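Local coordinates for protein blue-light-activated histidine kinase 2 (Erythrobacter litoralis HTCC2594, PDB 4R39) that acts as a light-sensitive histidine kinase, transferring phosphate from ATP to a protein histidine, and contributes to light-enhanced bacterial virulence, at residues Arg21-Val26 with Glu63-Leu68; Lys83-Gly88 with Val118-Ala123; Gln161-Val166 with Asn213-Leu218. All coordinates share one frame; numbering follows the deposited sequence.

The three contacts come one after another along the chain of the C-terminal kinase part. Contact 1 joins helices 16-27 and 58-75 of the helical domain, contact 2 pairs two short strands at the starts of helices 87-102 and 120-140, and contact 3 lies in the five-stranded mixed sheet of the ATP-binding domain, a Bergerat fold. Contact 2 stands between the others, its centre about 14 Å from each, whereas the centres of contacts 1 and 3 are about 23 Å apart. It touches both, through L68 with A123 and through L87 with L162, so apolar packing runs continuously from the helical domain to the nucleotide-binding sheet.

Contact 1 (Arg21-Val26 with Glu63-Leu68); sequences RQLAEV and EALQLL
L23 and V26 on helix 16-27 pack against L65 and L68 on helix 58-75 in a buried helix-helix contact of the helical domain, the part of a histidine kinase that carries the phosphoacceptor. The contact lies on the helix that ends just before H28, the residue predicted to be phosphorylated by the kinase itself. The short segments are steeply inclined, with 73° between their directions and 9.4 Å between their axes, consistent with the small number of side chains that meet. L23 reaches over with one branch, its CD2 resting 3.6 Å from L65 CB, and the two leucine side chains meet at about a right angle. V26 faces the other helix directly and divides its methyls between two partners. Its CG2 lies over the backbone, 3.8 Å from L65 O, while CG1 turns to the leucine ends. Toward the partly exposed side, Q22 and Q66 lie near each other, the orientation of the Q22 amide being uncertain, and R15 donates a hydrogen bond to Q66 OE1. Helix 32-48 adds further cover, V38 on L65 and R42 on L23, and L68 also touches Y90. V26 CG1, held anti to the backbone N (chi1 174°), sits 3.9 Å from L68 CD2 and 4.2 Å from L65 CD2.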
ATOM      1  N   ARG A  21      -3.239 -15.524 -12.916  1.00 32.83           N
ATOM      2  CA  ARG A  21      -4.670 -15.410 -13.162  1.00 36.46           C
ATOM      3  C   ARG A  21      -5.286 -14.404 -12.192  1.00 35.05           C
ATOM      4  O   ARG A  21      -6.087 -13.554 -12.585  1.00 32.19           O
ATOM      5  CB  ARG A  21      -5.340 -16.777 -13.009  1.00 37.73           C
ATOM      6  CG  ARG A  21      -6.754 -16.839 -13.560  1.00 43.83           C
ATOM      7  CD  ARG A  21      -7.492 -18.084 -13.090  1.00 47.94           C
ATOM      8  NE  ARG A  21      -7.671 -18.110 -11.640  1.00 48.42           N
ATOM      9  CZ  ARG A  21      -8.513 -17.323 -10.973  1.00 47.00           C
ATOM     10  NH1 ARG A  21      -9.251 -16.430 -11.620  1.00 45.41           N
ATOM     11  NH2 ARG A  21      -8.608 -17.424  -9.653  1.00 45.03           N
ATOM     12  N   GLN A  22      -4.895 -14.502 -10.925  1.00 28.83           N
ATOM     13  CA  GLN A  22      -5.350 -13.564  -9.906  1.00 28.04           C
ATOM     14  C   GLN A  22      -4.908 -12.131 -10.202  1.00 26.32           C
ATOM     15  O   GLN A  22      -5.704 -11.203 -10.101  1.00 26.14           O
ATOM     16  CB  GLN A  22      -4.851 -13.999  -8.530  1.00 28.40           C
ATOM     17  CG  GLN A  22      -5.557 -15.234  -8.007  1.00 30.79           C
ATOM     18  CD  GLN A  22      -4.941 -15.764  -6.730  1.00 31.85           C
ATOM     19  OE1 GLN A  22      -4.132 -15.094  -6.089  1.00 34.13           O
ATOM     20  NE2 GLN A  22      -5.319 -16.979  -6.356  1.00 36.61           N
ATOM     21  N   LEU A  23      -3.648 -11.946 -10.575  1.00 28.97           N
ATOM     22  CA  LEU A  23      -3.145 -10.604 -10.844  1.00 28.85           C
ATOM     23  C   LEU A  23      -3.778 -10.010 -12.101  1.00 27.63           C
ATOM     24  O   LEU A  23      -3.941  -8.794 -12.203  1.00 29.08           O
ATOM     25  CB  LEU A  23      -1.619 -10.607 -10.957  1.00 32.50           C
ATOM     26  CG  LEU A  23      -0.887 -11.076  -9.698  1.00 30.23           C
ATOM     27  CD1 LEU A  23       0.605 -11.174  -9.958  1.00 30.02           C
ATOM     28  CD2 LEU A  23      -1.169 -10.161  -8.514  1.00 27.47           C
ATOM     29  N   ALA A  24      -4.147 -10.864 -13.050  1.00 26.14           N
ATOM     30  CA  ALA A  24      -4.821 -10.392 -14.254  1.00 27.38           C
ATOM     31  C   ALA A  24      -6.255  -9.971 -13.940  1.00 27.91           C
ATOM     32  O   ALA A  24      -6.721  -8.942 -14.429  1.00 28.38           O
ATOM     33  CB  ALA A  24      -4.804 -11.456 -15.335  1.00 29.26           C
ATOM     34  N   GLU A  25      -6.953 -10.765 -13.131  1.00 33.73           N
ATOM     35  CA  GLU A  25      -8.307 -10.407 -12.723  1.00 36.48           C
ATOM     36  C   GLU A  25      -8.301  -9.046 -12.046  1.00 37.35           C
ATOM     37  O   GLU A  25      -9.163  -8.212 -12.316  1.00 35.88           O
ATOM     38  CB  GLU A  25      -8.911 -11.464 -11.793  1.00 41.44           C
ATOM     39  CG  GLU A  25      -9.714 -12.544 -12.513  1.00 46.98           C
ATOM     40  CD  GLU A  25     -10.874 -11.978 -13.316  1.00 56.97           C
ATOM     41  OE1 GLU A  25     -11.303 -10.838 -13.028  1.00 55.71           O
ATOM     42  OE2 GLU A  25     -11.353 -12.672 -14.240  1.00 59.32           O
ATOM     43  N   VAL A  26      -7.320  -8.822 -11.176  1.00 26.31           N
ATOM     44  CA  VAL A  26      -7.143  -7.513 -10.561  1.00 25.43           C
ATOM     45  C   VAL A  26      -6.890  -6.468 -11.645  1.00 25.49           C
ATOM     46  O   VAL A  26      -7.550  -5.428 -11.677  1.00 25.98           O
ATOM     47  CB  VAL A  26      -5.962  -7.502  -9.558  1.00 24.39           C
ATOM     48  CG1 VAL A  26      -5.705  -6.087  -9.037  1.00 24.02           C
ATOM     49  CG2 VAL A  26      -6.229  -8.452  -8.395  1.00 25.01           C
ATOM     50  N   GLU A  63       1.933  -9.678  -2.757  1.00 26.65           N
ATOM     51  CA  GLU A  63       1.050 -10.002  -1.643  1.00 26.34           C
ATOM     52  C   GLU A  63      -0.062  -8.965  -1.453  1.00 28.60           C
ATOM     53  O   GLU A  63      -1.198  -9.326  -1.149  1.00 31.85           O
ATOM     54  CB  GLU A  63       1.839 -10.182  -0.342  1.00 26.16           C
ATOM     55  CG  GLU A  63       0.953 -10.523   0.847  1.00 29.93           C
ATOM     56  CD  GLU A  63       1.547 -11.587   1.748  1.00 39.84           C
ATOM     57  OE1 GLU A  63       2.766 -11.528   2.022  1.00 41.18           O
ATOM     58  OE2 GLU A  63       0.789 -12.483   2.182  1.00 43.44           O
ATOM     59  N   ALA A  64       0.252  -7.686  -1.638  1.00 17.50           N
ATOM     60  CA  ALA A  64      -0.759  -6.639  -1.505  1.00 16.87           C
ATOM     61  C   ALA A  64      -1.871  -6.833  -2.531  1.00 16.96           C
ATOM     62  O   ALA A  64      -3.050  -6.614  -2.237  1.00 16.83           O
ATOM     63  CB  ALA A  64      -0.131  -5.262  -1.663  1.00 16.47           C
ATOM     64  N   LEU A  65      -1.488  -7.253  -3.733  1.00 17.38           N
ATOM     65  CA  LEU A  65      -2.441  -7.439  -4.819  1.00 17.79           C
ATOM     66  C   LEU A  65      -3.242  -8.730  -4.654  1.00 18.57           C
ATOM     67  O   LEU A  65      -4.412  -8.789  -5.034  1.00 18.82           O
ATOM     68  CB  LEU A  65      -1.716  -7.425  -6.167  1.00 18.24           C
ATOM     69  CG  LEU A  65      -1.141  -6.073  -6.603  1.00 17.85           C
ATOM     70  CD1 LEU A  65      -0.328  -6.225  -7.875  1.00 18.51           C
ATOM     71  CD2 LEU A  65      -2.240  -5.042  -6.811  1.00 17.63           C
ATOM     72  N   GLN A  66      -2.621  -9.759  -4.082  1.00 20.47           N
ATOM     73  CA  GLN A  66      -3.327 -11.014  -3.832  1.00 21.50           C
ATOM     74  C   GLN A  66      -4.344 -10.853  -2.715  1.00 22.15           C
ATOM     75  O   GLN A  66      -5.445 -11.394  -2.785  1.00 22.85           O
ATOM     76  CB  GLN A  66      -2.357 -12.131  -3.464  1.00 22.34           C
ATOM     77  CG  GLN A  66      -1.620 -12.715  -4.641  1.00 26.76           C
ATOM     78  CD  GLN A  66      -0.921 -14.012  -4.292  1.00 35.18           C
ATOM     79  OE1 GLN A  66      -1.359 -15.094  -4.692  1.00 38.07           O
ATOM     80  NE2 GLN A  66       0.171 -13.911  -3.541  1.00 33.45           N
ATOM     81  N   LEU A  67      -3.965 -10.118  -1.679  1.00 18.57           N
ATOM     82  CA  LEU A  67      -4.882  -9.848  -0.587  1.00 18.42           C
ATOM     83  C   LEU A  67      -6.072  -9.066  -1.111  1.00 18.31           C
ATOM     84  O   LEU A  67      -7.200  -9.275  -0.669  1.00 18.70           O
ATOM     85  CB  LEU A  67      -4.181  -9.078   0.529  1.00 17.86           C
ATOM     86  CG  LEU A  67      -3.187  -9.916   1.334  1.00 18.32           C
ATOM     87  CD1 LEU A  67      -2.374  -9.028   2.263  1.00 18.01           C
ATOM     88  CD2 LEU A  67      -3.901 -11.010   2.123  1.00 19.07           C
ATOM     89  N   LEU A  68      -5.818  -8.177  -2.068  1.00 17.95           N
ATOM     90  CA  LEU A  68      -6.894  -7.415  -2.683  1.00 18.08           C
ATOM     91  C   LEU A  68      -7.784  -8.340  -3.506  1.00 19.16           C
ATOM     92  O   LEU A  68      -9.010  -8.206  -3.493  1.00 19.70           O
ATOM     93  CB  LEU A  68      -6.337  -6.296  -3.566  1.00 17.67           C
ATOM     94  CG  LEU A  68      -7.399  -5.515  -4.352  1.00 18.07           C
ATOM     95  CD1 LEU A  68      -8.235  -4.609  -3.461  1.00 17.78           C
ATOM     96  CD2 LEU A  68      -6.763  -4.723  -5.486  1.00 18.02           C
TER

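Contact 2 (Lys83-Gly88 with Val118-Ala123); sequences KIIPLG and VPVETA
I85 and A123 meet at the apolar centre, where I85 CG2 lies 3.6 Å from A123 CB. With chi1 at -59°, CG2 of I85 is anti to its own nitrogen and faces A123, while CG1 passes over the first turn of helix 120-140, 3.9 Å from V120 CA. L87 closes one side of this cluster, its CB 4.3 Å from V118 CG2 and its CD1 over A123. On another side the side chains of I84 and V120 cross at a slant, I84 CD1 to V120 CG2 being 3.6 Å. Beneath these side chains I85 and V118 form an antiparallel hydrogen-bonded pair interrupted by a classic beta bulge, in which I84 and I85 both face V118. The V118 carbonyl consequently accepts two backbone N-H groups: I85 N approaches in the carbonyl plane at 2.9 Å from V118 O, whereas I84 N stands well above that plane, 60° out of it. The return bond, V118 N to I85 O, completes the pair. P86 and P119 occupy the N-cap positions of the helices that leave the two strands, so the bulged pair ties two helix starts together. At the exposed margin K83 CG lies 4.3 Å from P119 CD, and the extended lysine chain runs outward to a long, weak ion pair with E160.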
ATOM      1  N   LYS A  83     -18.678   0.862  -3.642  1.00 28.82           N
ATOM      2  CA  LYS A  83     -17.910   0.651  -2.423  1.00 25.18           C
ATOM      3  C   LYS A  83     -18.148  -0.769  -1.928  1.00 27.23           C
ATOM      4  O   LYS A  83     -19.199  -1.066  -1.360  1.00 30.91           O
ATOM      5  CB  LYS A  83     -18.340   1.660  -1.361  1.00 25.10           C
ATOM      6  CG  LYS A  83     -18.284   3.104  -1.830  1.00 25.20           C
ATOM      7  CD  LYS A  83     -18.835   4.051  -0.783  1.00 25.82           C
ATOM      8  CE  LYS A  83     -18.759   5.495  -1.249  1.00 30.51           C
ATOM      9  NZ  LYS A  83     -19.212   6.441  -0.191  1.00 34.91           N
ATOM     10  N   ILE A  84     -17.173  -1.644  -2.150  1.00 23.99           N
ATOM     11  CA  ILE A  84     -17.359  -3.071  -1.909  1.00 25.19           C
ATOM     12  C   ILE A  84     -16.202  -3.722  -1.149  1.00 23.87           C
ATOM     13  O   ILE A  84     -16.333  -4.845  -0.662  1.00 25.15           O
ATOM     14  CB  ILE A  84     -17.543  -3.821  -3.242  1.00 28.48           C
ATOM     15  CG1 ILE A  84     -16.378  -3.518  -4.184  1.00 28.25           C
ATOM     16  CG2 ILE A  84     -18.847  -3.410  -3.902  1.00 27.81           C
ATOM     17  CD1 ILE A  84     -16.139  -4.599  -5.200  1.00 29.11           C
ATOM     18  N   ILE A  85     -15.074  -3.021  -1.059  1.00 21.27           N
ATOM     19  CA  ILE A  85     -13.886  -3.554  -0.392  1.00 20.16           C
ATOM     20  C   ILE A  85     -13.766  -3.011   1.032  1.00 19.59           C
ATOM     21  O   ILE A  85     -13.702  -1.798   1.219  1.00 19.21           O
ATOM     22  CB  ILE A  85     -12.598  -3.183  -1.159  1.00 19.25           C
ATOM     23  CG1 ILE A  85     -12.635  -3.733  -2.590  1.00 19.95           C
ATOM     24  CG2 ILE A  85     -11.367  -3.706  -0.427  1.00 18.35           C
ATOM     25  CD1 ILE A  85     -12.729  -5.246  -2.685  1.00 20.58           C
ATOM     26  N   PRO A  86     -13.722  -3.902   2.039  1.00 19.68           N
ATOM     27  CA  PRO A  86     -13.495  -3.439   3.415  1.00 19.30           C
ATOM     28  C   PRO A  86     -12.037  -3.049   3.656  1.00 18.24           C
ATOM     29  O   PRO A  86     -11.192  -3.902   3.910  1.00 18.03           O
ATOM     30  CB  PRO A  86     -13.880  -4.655   4.260  1.00 20.00           C
ATOM     31  CG  PRO A  86     -13.659  -5.814   3.378  1.00 20.25           C
ATOM     32  CD  PRO A  86     -13.957  -5.356   1.983  1.00 20.37           C
ATOM     33  N   LEU A  87     -11.763  -1.751   3.586  1.00 14.40           N
ATOM     34  CA  LEU A  87     -10.401  -1.241   3.625  1.00 16.60           C
ATOM     35  C   LEU A  87      -9.656  -1.632   4.898  1.00 15.61           C
ATOM     36  O   LEU A  87      -8.499  -2.058   4.844  1.00 17.33           O
ATOM     37  CB  LEU A  87     -10.420   0.282   3.487  1.00 17.69           C
ATOM     38  CG  LEU A  87      -9.059   0.968   3.370  1.00 16.56           C
ATOM     39  CD1 LEU A  87      -8.331   0.517   2.114  1.00 18.40           C
ATOM     40  CD2 LEU A  87      -9.240   2.471   3.376  1.00 14.24           C
ATOM     41  N   GLY A  88     -10.317  -1.476   6.040  1.00 12.15           N
ATOM     42  CA  GLY A  88      -9.698  -1.745   7.324  1.00 11.89           C
ATOM     43  C   GLY A  88      -9.212  -3.173   7.430  1.00 11.89           C
ATOM     44  O   GLY A  88      -8.110  -3.427   7.917  1.00 11.71           O
ATOM     45  N   VAL A 118     -14.722   0.771   0.359  1.00 14.52           N
ATOM     46  CA  VAL A 118     -14.264   1.618  -0.736  1.00 14.83           C
ATOM     47  C   VAL A 118     -14.301   0.857  -2.056  1.00 15.25           C
ATOM     48  O   VAL A 118     -14.417  -0.367  -2.067  1.00 15.22           O
ATOM     49  CB  VAL A 118     -12.829   2.105  -0.486  1.00 14.45           C
ATOM     50  CG1 VAL A 118     -12.744   2.817   0.858  1.00 14.11           C
ATOM     51  CG2 VAL A 118     -11.848   0.935  -0.541  1.00 14.14           C
ATOM     52  N   PRO A 119     -14.199   1.576  -3.181  1.00 20.54           N
ATOM     53  CA  PRO A 119     -14.124   0.897  -4.480  1.00 20.29           C
ATOM     54  C   PRO A 119     -12.822   0.118  -4.635  1.00 21.50           C
ATOM     55  O   PRO A 119     -11.863   0.387  -3.915  1.00 23.04           O
ATOM     56  CB  PRO A 119     -14.177   2.051  -5.485  1.00 21.86           C
ATOM     57  CG  PRO A 119     -14.767   3.200  -4.731  1.00 24.57           C
ATOM     58  CD  PRO A 119     -14.288   3.038  -3.331  1.00 24.17           C
ATOM     59  N   VAL A 120     -12.793  -0.831  -5.568  1.00 22.87           N
ATOM     60  CA  VAL A 120     -11.610  -1.661  -5.781  1.00 26.38           C
ATOM     61  C   VAL A 120     -10.370  -0.822  -6.068  1.00 26.92           C
ATOM     62  O   VAL A 120      -9.321  -1.032  -5.462  1.00 24.65           O
ATOM     63  CB  VAL A 120     -11.809  -2.644  -6.953  1.00 28.96           C
ATOM     64  CG1 VAL A 120     -10.552  -3.483  -7.166  1.00 26.84           C
ATOM     65  CG2 VAL A 120     -13.005  -3.545  -6.697  1.00 29.50           C
ATOM     66  N   GLU A 121     -10.491   0.117  -7.002  1.00 24.14           N
ATOM     67  CA  GLU A 121      -9.362   0.952  -7.392  1.00 24.23           C
ATOM     68  C   GLU A 121      -8.817   1.736  -6.210  1.00 26.04           C
ATOM     69  O   GLU A 121      -7.612   1.913  -6.074  1.00 25.22           O
ATOM     70  CB  GLU A 121      -9.766   1.930  -8.493  1.00 27.43           C
ATOM     71  CG  GLU A 121      -9.759   1.328  -9.890  1.00 30.12           C
ATOM     72  CD  GLU A 121      -9.464   2.350 -10.972  1.00 35.39           C
ATOM     73  OE1 GLU A 121      -9.061   3.484 -10.633  1.00 35.98           O
ATOM     74  OE2 GLU A 121      -9.626   2.016 -12.167  1.00 35.43           O
ATOM     75  N   THR A 122      -9.713   2.214  -5.359  1.00 22.98           N
ATOM     76  CA  THR A 122      -9.312   3.001  -4.208  1.00 20.68           C
ATOM     77  C   THR A 122      -8.517   2.135  -3.237  1.00 20.24           C
ATOM     78  O   THR A 122      -7.503   2.572  -2.690  1.00 18.98           O
ATOM     79  CB  THR A 122     -10.540   3.593  -3.496  1.00 20.76           C
ATOM     80  OG1 THR A 122     -11.300   4.372  -4.427  1.00 24.05           O
ATOM     81  CG2 THR A 122     -10.119   4.476  -2.329  1.00 20.13           C
ATOM     82  N   ALA A 123      -8.983   0.908  -3.030  1.00 15.48           N
ATOM     83  CA  ALA A 123      -8.349   0.002  -2.080  1.00 16.65           C
ATOM     84  C   ALA A 123      -6.954  -0.364  -2.563  1.00 19.26           C
ATOM     85  O   ALA A 123      -5.985  -0.283  -1.810  1.00 17.02           O
ATOM     86  CB  ALA A 123      -9.195  -1.251  -1.898  1.00 14.78           C
TER

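Contact 3 (Gln161-Val166 with Asn213-Leu218); sequences QLRVTV and NIDIPL
R163 and D215 form a salt bridge across two neighbouring antiparallel strands in the sheet of the Bergerat ATP-binding fold. The guanidinium grips the carboxylate side-on: NE meets D215 OD1 at 2.6 Å in a nearly straight bond (174°) that lies in the guanidinium plane and uses the syn lone pair, while NH2 reaches D215 OD2 at 3.2 Å from a tilted position. The two flat groups are turned 46° against each other. Both side chains run side by side from their paired strands, and a bend at chi3 of the arginine (-61°) brings NE and NH2 onto the carboxylate. The amide of Q161 approaches the same carboxylate, NE2 lying 3.0 Å from D215 OD1. Further along this face T165 OG1 donates to N213 OD1, a bond whose modelled length is too short to be taken literally. Between the side chains, the pairs L162-I216 and V164-I214 each exchange two backbone hydrogen bonds, among them I214 N to V164 O at 2.9 Å. Strands 148-156 and 200-204 continue the sheet beyond the two, bonding to R163 and D215 respectively. The face bearing L162, V164 and I216 is apolar and packs on helix 120-140 through I126 and V130. On it V164 CG2 lies 4.1 Å from I216 CD1, and past the strand end L218 turns back to place CD1 3.8 Å from L162 CB.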
ATOM      1  N   GLN A 161     -13.429  12.356   4.367  1.00 18.61           N
ATOM      2  CA  GLN A 161     -11.973  12.422   4.278  1.00 18.15           C
ATOM      3  C   GLN A 161     -11.337  11.297   5.086  1.00 17.23           C
ATOM      4  O   GLN A 161     -11.535  11.206   6.296  1.00 17.19           O
ATOM      5  CB  GLN A 161     -11.444  13.772   4.776  1.00 18.85           C
ATOM      6  CG  GLN A 161      -9.914  13.832   4.886  1.00 18.57           C
ATOM      7  CD  GLN A 161      -9.381  15.235   5.135  1.00 19.71           C
ATOM      8  OE1 GLN A 161      -9.853  16.207   4.547  1.00 26.53           O
ATOM      9  NE2 GLN A 161      -8.388  15.342   6.009  1.00 19.67           N
ATOM     10  N   LEU A 162     -10.577  10.443   4.409  1.00 16.70           N
ATOM     11  CA  LEU A 162      -9.829   9.379   5.069  1.00 15.96           C
ATOM     12  C   LEU A 162      -8.394   9.829   5.271  1.00 16.02           C
ATOM     13  O   LEU A 162      -7.752  10.297   4.332  1.00 16.34           O
ATOM     14  CB  LEU A 162      -9.833   8.109   4.221  1.00 15.79           C
ATOM     15  CG  LEU A 162      -9.118   6.906   4.847  1.00 17.18           C
ATOM     16  CD1 LEU A 162      -9.961   6.303   5.956  1.00 15.31           C
ATOM     17  CD2 LEU A 162      -8.777   5.861   3.798  1.00 15.39           C
ATOM     18  N   ARG A 163      -7.892   9.691   6.492  1.00 15.44           N
ATOM     19  CA  ARG A 163      -6.498  10.002   6.778  1.00 15.34           C
ATOM     20  C   ARG A 163      -5.746   8.741   7.136  1.00 14.64           C
ATOM     21  O   ARG A 163      -6.107   8.046   8.084  1.00 14.42           O
ATOM     22  CB  ARG A 163      -6.376  10.997   7.927  1.00 15.90           C
ATOM     23  CG  ARG A 163      -4.936  11.300   8.296  1.00 16.01           C
ATOM     24  CD  ARG A 163      -4.836  12.540   9.154  1.00 17.07           C
ATOM     25  NE  ARG A 163      -5.337  13.721   8.461  1.00 18.64           N
ATOM     26  CZ  ARG A 163      -5.575  14.887   9.050  1.00 21.53           C
ATOM     27  NH1 ARG A 163      -5.362  15.029  10.352  1.00 22.62           N
ATOM     28  NH2 ARG A 163      -6.031  15.911   8.340  1.00 20.36           N
ATOM     29  N   VAL A 164      -4.702   8.454   6.367  1.00 14.51           N
ATOM     30  CA  VAL A 164      -3.835   7.316   6.633  1.00 14.02           C
ATOM     31  C   VAL A 164      -2.477   7.826   7.097  1.00 14.11           C
ATOM     32  O   VAL A 164      -1.847   8.634   6.421  1.00 14.64           O
ATOM     33  CB  VAL A 164      -3.678   6.430   5.385  1.00 14.08           C
ATOM     34  CG1 VAL A 164      -2.782   5.238   5.683  1.00 13.77           C
ATOM     35  CG2 VAL A 164      -5.042   5.958   4.904  1.00 14.25           C
ATOM     36  N   THR A 165      -2.042   7.350   8.261  1.00 16.54           N
ATOM     37  CA  THR A 165      -0.788   7.783   8.869  1.00 15.05           C
ATOM     38  C   THR A 165       0.135   6.601   9.126  1.00 16.02           C
ATOM     39  O   THR A 165      -0.314   5.537   9.548  1.00 16.37           O
ATOM     40  CB  THR A 165      -1.041   8.482  10.224  1.00 17.09           C
ATOM     41  OG1 THR A 165      -1.886   9.619  10.028  1.00 20.20           O
ATOM     42  CG2 THR A 165       0.275   8.938  10.873  1.00 17.17           C
ATOM     43  N   VAL A 166       1.425   6.800   8.871  1.00 13.89           N
ATOM     44  CA  VAL A 166       2.454   5.859   9.305  1.00 13.68           C
ATOM     45  C   VAL A 166       3.524   6.633  10.067  1.00 14.22           C
ATOM     46  O   VAL A 166       4.120   7.563   9.537  1.00 14.91           O
ATOM     47  CB  VAL A 166       3.059   5.082   8.124  1.00 13.73           C
ATOM     48  CG1 VAL A 166       4.225   4.209   8.588  1.00 13.71           C
ATOM     49  CG2 VAL A 166       1.985   4.227   7.459  1.00 13.48           C
ATOM     50  N   ASN A 213       1.657  11.325   6.314  1.00 16.74           N
ATOM     51  CA  ASN A 213       0.209  11.493   6.349  1.00 16.71           C
ATOM     52  C   ASN A 213      -0.361  11.655   4.959  1.00 17.11           C
ATOM     53  O   ASN A 213       0.049  12.543   4.220  1.00 19.54           O
ATOM     54  CB  ASN A 213      -0.170  12.716   7.177  1.00 17.24           C
ATOM     55  CG  ASN A 213      -0.122  12.448   8.659  1.00 17.74           C
ATOM     56  OD1 ASN A 213      -1.013  11.804   9.212  1.00 22.08           O
ATOM     57  ND2 ASN A 213       0.913  12.949   9.319  1.00 19.50           N
ATOM     58  N   ILE A 214      -1.306  10.791   4.610  1.00 16.59           N
ATOM     59  CA  ILE A 214      -2.013  10.894   3.343  1.00 17.08           C
ATOM     60  C   ILE A 214      -3.468  11.207   3.632  1.00 17.34           C
ATOM     61  O   ILE A 214      -4.142  10.442   4.314  1.00 19.08           O
ATOM     62  CB  ILE A 214      -1.934   9.599   2.518  1.00 16.68           C
ATOM     63  CG1 ILE A 214      -0.478   9.175   2.316  1.00 17.63           C
ATOM     64  CG2 ILE A 214      -2.584   9.798   1.157  1.00 17.36           C
ATOM     65  CD1 ILE A 214       0.095   8.359   3.451  1.00 18.41           C
ATOM     66  N   ASP A 215      -3.939  12.342   3.129  1.00 22.24           N
ATOM     67  CA  ASP A 215      -5.347  12.700   3.228  1.00 24.24           C
ATOM     68  C   ASP A 215      -6.040  12.339   1.920  1.00 24.08           C
ATOM     69  O   ASP A 215      -5.651  12.818   0.854  1.00 28.55           O
ATOM     70  CB  ASP A 215      -5.509  14.193   3.541  1.00 26.04           C
ATOM     71  CG  ASP A 215      -5.380  14.503   5.031  1.00 29.39           C
ATOM     72  OD1 ASP A 215      -5.835  13.684   5.861  1.00 28.39           O
ATOM     73  OD2 ASP A 215      -4.826  15.571   5.374  1.00 27.28           O
ATOM     74  N   ILE A 216      -7.067  11.495   2.010  1.00 19.06           N
ATOM     75  CA  ILE A 216      -7.722  10.934   0.828  1.00 19.50           C
ATOM     76  C   ILE A 216      -9.211  11.287   0.793  1.00 20.38           C
ATOM     77  O   ILE A 216      -9.919  11.063   1.773  1.00 20.18           O
ATOM     78  CB  ILE A 216      -7.570   9.401   0.800  1.00 18.67           C
ATOM     79  CG1 ILE A 216      -6.085   9.021   0.833  1.00 17.94           C
ATOM     80  CG2 ILE A 216      -8.239   8.820  -0.440  1.00 19.25           C
ATOM     81  CD1 ILE A 216      -5.821   7.602   1.277  1.00 17.08           C
ATOM     82  N   PRO A 217      -9.701  11.834  -0.337  1.00 29.15           N
ATOM     83  CA  PRO A 217     -11.130  12.155  -0.393  1.00 25.44           C
ATOM     84  C   PRO A 217     -11.967  10.990  -0.923  1.00 26.10           C
ATOM     85  O   PRO A 217     -12.043  10.786  -2.135  1.00 28.39           O
ATOM     86  CB  PRO A 217     -11.187  13.345  -1.362  1.00 26.12           C
ATOM     87  CG  PRO A 217      -9.822  13.410  -2.035  1.00 29.59           C
ATOM     88  CD  PRO A 217      -9.025  12.225  -1.587  1.00 28.34           C
ATOM     89  N   LEU A 218     -12.582  10.231  -0.022  1.00 24.01           N
ATOM     90  CA  LEU A 218     -13.412   9.099  -0.421  1.00 22.38           C
ATOM     91  C   LEU A 218     -14.661   9.567  -1.165  1.00 24.63           C
ATOM     92  O   LEU A 218     -15.251   8.809  -1.937  1.00 26.91           O
ATOM     93  CB  LEU A 218     -13.814   8.262   0.796  1.00 21.71           C
ATOM     94  CG  LEU A 218     -12.687   7.708   1.675  1.00 20.31           C
ATOM     95  CD1 LEU A 218     -13.276   7.021   2.898  1.00 19.97           C
ATOM     96  CD2 LEU A 218     -11.790   6.745   0.906  1.00 19.73           C
TER